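Local coordinates for protein salicylate 5-hydroxylase, large oxygenase component (Ralstonia sp., PDB 7C8Z) that hydroxylates salicylate at the 5-position to give gentisate, as the iron- and [2Fe-2S]-containing oxygenase component of a multicomponent enzyme system, at residues H415-T420 / T425-R430. Numbering follows the deposited sequence.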
ATOM      1  N   HIS A 415     -17.491 -17.696 -35.813  1.00 63.09           N
ATOM      2  CA  HIS A 415     -16.446 -16.712 -36.040  1.00 58.58           C
ATOM      3  C   HIS A 415     -16.989 -15.447 -36.687  1.00 60.06           C
ATOM      4  O   HIS A 415     -16.216 -14.523 -36.965  1.00 53.19           O
ATOM      5  CB  HIS A 415     -15.334 -17.307 -36.916  1.00 59.65           C
ATOM      6  CG  HIS A 415     -14.845 -18.642 -36.450  1.00 66.59           C
ATOM      7  ND1 HIS A 415     -13.625 -18.810 -35.830  1.00 76.71           N
ATOM      8  CD2 HIS A 415     -15.403 -19.874 -36.521  1.00 75.96           C
ATOM      9  CE1 HIS A 415     -13.457 -20.087 -35.533  1.00 81.61           C
ATOM     10  NE2 HIS A 415     -14.521 -20.754 -35.943  1.00 75.31           N
ATOM     11  N   GLU A 416     -18.296 -15.386 -36.929  1.00 63.44           N
ATOM     12  CA  GLU A 416     -18.900 -14.260 -37.623  1.00 74.63           C
ATOM     13  C   GLU A 416     -18.901 -13.009 -36.748  1.00 64.13           C
ATOM     14  O   GLU A 416     -19.015 -13.077 -35.521  1.00 61.11           O
ATOM     15  CB  GLU A 416     -20.331 -14.621 -38.038  1.00 79.40           C
ATOM     16  CG  GLU A 416     -21.131 -13.518 -38.721  1.00 80.40           C
ATOM     17  CD  GLU A 416     -22.576 -13.458 -38.236  1.00 82.47           C
ATOM     18  OE1 GLU A 416     -22.803 -13.079 -37.063  1.00 76.34           O
ATOM     19  OE2 GLU A 416     -23.483 -13.793 -39.027  1.00 77.54           O
ATOM     20  N   ILE A 417     -18.748 -11.857 -37.398  1.00 53.57           N
ATOM     21  CA  ILE A 417     -18.858 -10.549 -36.763  1.00 45.52           C
ATOM     22  C   ILE A 417     -20.024  -9.828 -37.424  1.00 48.43           C
ATOM     23  O   ILE A 417     -19.942  -9.462 -38.602  1.00 64.19           O
ATOM     24  CB  ILE A 417     -17.562  -9.738 -36.894  1.00 44.81           C
ATOM     25  CG1 ILE A 417     -16.399 -10.475 -36.229  1.00 49.03           C
ATOM     26  CG2 ILE A 417     -17.743  -8.348 -36.311  1.00 44.02           C
ATOM     27  CD1 ILE A 417     -15.047  -9.825 -36.456  1.00 46.69           C
ATOM     28  N   GLY A 418     -21.107  -9.616 -36.681  1.00 49.36           N
ATOM     29  CA  GLY A 418     -22.255  -8.927 -37.243  1.00 42.93           C
ATOM     30  C   GLY A 418     -23.474  -8.877 -36.344  1.00 48.83           C
ATOM     31  O   GLY A 418     -23.568  -9.633 -35.373  1.00 67.15           O
ATOM     32  N   ASP A 419     -24.425  -8.003 -36.674  1.00 44.44           N
ATOM     33  CA  ASP A 419     -25.644  -7.865 -35.883  1.00 53.18           C
ATOM     34  C   ASP A 419     -26.448  -9.161 -35.888  1.00 55.49           C
ATOM     35  O   ASP A 419     -26.658  -9.773 -36.939  1.00 61.95           O
ATOM     36  CB  ASP A 419     -26.501  -6.716 -36.424  1.00 55.89           C
ATOM     37  CG  ASP A 419     -25.765  -5.384 -36.438  1.00 69.14           C
ATOM     38  OD1 ASP A 419     -24.542  -5.364 -36.179  1.00 70.17           O
ATOM     39  OD2 ASP A 419     -26.414  -4.353 -36.711  1.00 62.62           O
ATOM     40  N   THR A 420     -26.881  -9.592 -34.709  1.00 62.27           N
ATOM     41  CA  THR A 420     -27.654 -10.815 -34.546  1.00 61.86           C
ATOM     42  C   THR A 420     -29.025 -10.489 -33.966  1.00 61.97           C
ATOM     43  O   THR A 420     -29.293  -9.363 -33.536  1.00 61.09           O
ATOM     44  CB  THR A 420     -26.939 -11.829 -33.643  1.00 68.77           C
ATOM     45  OG1 THR A 420     -27.064 -11.419 -32.276  1.00 76.01           O
ATOM     46  CG2 THR A 420     -25.466 -11.944 -34.011  1.00 54.89           C
ATOM     47  N   THR A 425     -24.163 -15.242 -28.538  1.00 42.11           N
ATOM     48  CA  THR A 425     -23.030 -15.056 -29.420  1.00 54.34           C
ATOM     49  C   THR A 425     -22.017 -14.170 -28.722  1.00 47.23           C
ATOM     50  O   THR A 425     -22.375 -13.337 -27.889  1.00 48.84           O
ATOM     51  CB  THR A 425     -23.458 -14.455 -30.765  1.00 54.96           C
ATOM     52  OG1 THR A 425     -22.296 -14.060 -31.499  1.00 62.86           O
ATOM     53  CG2 THR A 425     -24.370 -13.250 -30.554  1.00 50.32           C
ATOM     54  N   GLU A 426     -20.746 -14.365 -29.066  1.00 48.63           N
ATOM     55  CA  GLU A 426     -19.680 -13.481 -28.619  1.00 58.76           C
ATOM     56  C   GLU A 426     -19.226 -12.544 -29.731  1.00 59.13           C
ATOM     57  O   GLU A 426     -18.073 -12.099 -29.744  1.00 46.34           O
ATOM     58  CB  GLU A 426     -18.512 -14.302 -28.070  1.00 50.04           C
ATOM     59  CG  GLU A 426     -18.883 -15.097 -26.831  1.00 52.01           C
ATOM     60  CD  GLU A 426     -17.724 -15.884 -26.260  1.00 67.09           C
ATOM     61  OE1 GLU A 426     -17.084 -15.386 -25.311  1.00 74.78           O
ATOM     62  OE2 GLU A 426     -17.457 -17.001 -26.753  1.00 68.83           O
ATOM     63  N   THR A 427     -20.133 -12.212 -30.653  1.00 63.58           N
ATOM     64  CA  THR A 427     -19.748 -11.477 -31.852  1.00 59.49           C
ATOM     65  C   THR A 427     -19.315 -10.051 -31.538  1.00 53.18           C
ATOM     66  O   THR A 427     -18.489  -9.490 -32.265  1.00 63.34           O
ATOM     67  CB  THR A 427     -20.899 -11.476 -32.863  1.00 51.78           C
ATOM     68  OG1 THR A 427     -20.517 -10.746 -34.036  1.00 59.09           O
ATOM     69  CG2 THR A 427     -22.142 -10.852 -32.260  1.00 41.07           C
ATOM     70  N   LEU A 428     -19.842  -9.450 -30.469  1.00 47.29           N
ATOM     71  CA  LEU A 428     -19.430  -8.090 -30.134  1.00 44.69           C
ATOM     72  C   LEU A 428     -17.975  -8.050 -29.686  1.00 47.36           C
ATOM     73  O   LEU A 428     -17.237  -7.121 -30.032  1.00 42.70           O
ATOM     74  CB  LEU A 428     -20.338  -7.514 -29.049  1.00 44.90           C
ATOM     75  CG  LEU A 428     -21.831  -7.441 -29.350  1.00 45.02           C
ATOM     76  CD1 LEU A 428     -22.566  -6.681 -28.259  1.00 36.42           C
ATOM     77  CD2 LEU A 428     -22.052  -6.789 -30.691  1.00 35.59           C
ATOM     78  N   ILE A 429     -17.534  -9.068 -28.952  1.00 42.83           N
ATOM     79  CA  ILE A 429     -16.136  -9.132 -28.546  1.00 47.66           C
ATOM     80  C   ILE A 429     -15.245  -9.432 -29.746  1.00 43.15           C
ATOM     81  O   ILE A 429     -14.143  -8.882 -29.874  1.00 56.39           O
ATOM     82  CB  ILE A 429     -15.963 -10.168 -27.423  1.00 48.23           C
ATOM     83  CG1 ILE A 429     -16.996  -9.913 -26.323  1.00 44.59           C
ATOM     84  CG2 ILE A 429     -14.551 -10.115 -26.862  1.00 49.83           C
ATOM     85  CD1 ILE A 429     -16.945 -10.901 -25.183  1.00 45.09           C
ATOM     86  N   ARG A 430     -15.704 -10.310 -30.639  1.00 42.61           N
ATOM     87  CA  ARG A 430     -14.932 -10.605 -31.841  1.00 53.71           C
ATOM     88  C   ARG A 430     -14.776  -9.361 -32.708  1.00 56.85           C
ATOM     89  O   ARG A 430     -13.700  -9.111 -33.263  1.00 55.41           O
ATOM     90  CB  ARG A 430     -15.595 -11.742 -32.621  1.00 50.46           C
ATOM     91  CG  ARG A 430     -15.361 -13.100 -31.976  1.00 58.41           C
ATOM     92  CD  ARG A 430     -15.926 -14.270 -32.772  1.00 65.02           C
ATOM     93  NE  ARG A 430     -17.300 -14.076 -33.222  1.00 56.26           N
ATOM     94  CZ  ARG A 430     -18.347 -14.666 -32.658  1.00 52.27           C
ATOM     95  NH1 ARG A 430     -18.174 -15.465 -31.612  1.00 49.43           N
ATOM     96  NH2 ARG A 430     -19.566 -14.452 -33.130  1.00 62.95           N
TER
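R430 grips the backbone carbonyl of E416 side-on, R430 NE at 3.0 Å and NH2 at 2.8 Å from E416 O, which lies at the edge of the guanidinium, close to its plane. NH2 comes in the carbonyl plane, whereas NE stands above it. A third donor, T427 OG1, reaches E416 O at 3.1 Å. T427 OG1 also accepts from G418 N (2.9 Å, N-H...O 159°), so one hydroxyl spans I417, from the carbonyl before it to the N-H after it; a chi1 of 180° sets OG1 anti to the backbone N. The first turn of the C-terminal helix 427-440 thus holds, through side chains, the irregular loop that precedes it in the catalytic domain. E426 is the N-cap residue, and its carboxylate forms a salt bridge with R113 of the second subunit, a residue of that subunit's Rieske cluster pocket. The other guanidinium nitrogen, R430 NH1, bonds to M412 O, and NH2 bonds weakly to T425 OG1. I417 runs alongside R430 in the opposite sense, I417 CG1 lying 3.9 Å from R430 CB. T420 CG2 meets T425 CG2 and T427 CG2 tip to tip, each at 3.9 Å, while T420 OG1 bonds to H422 O.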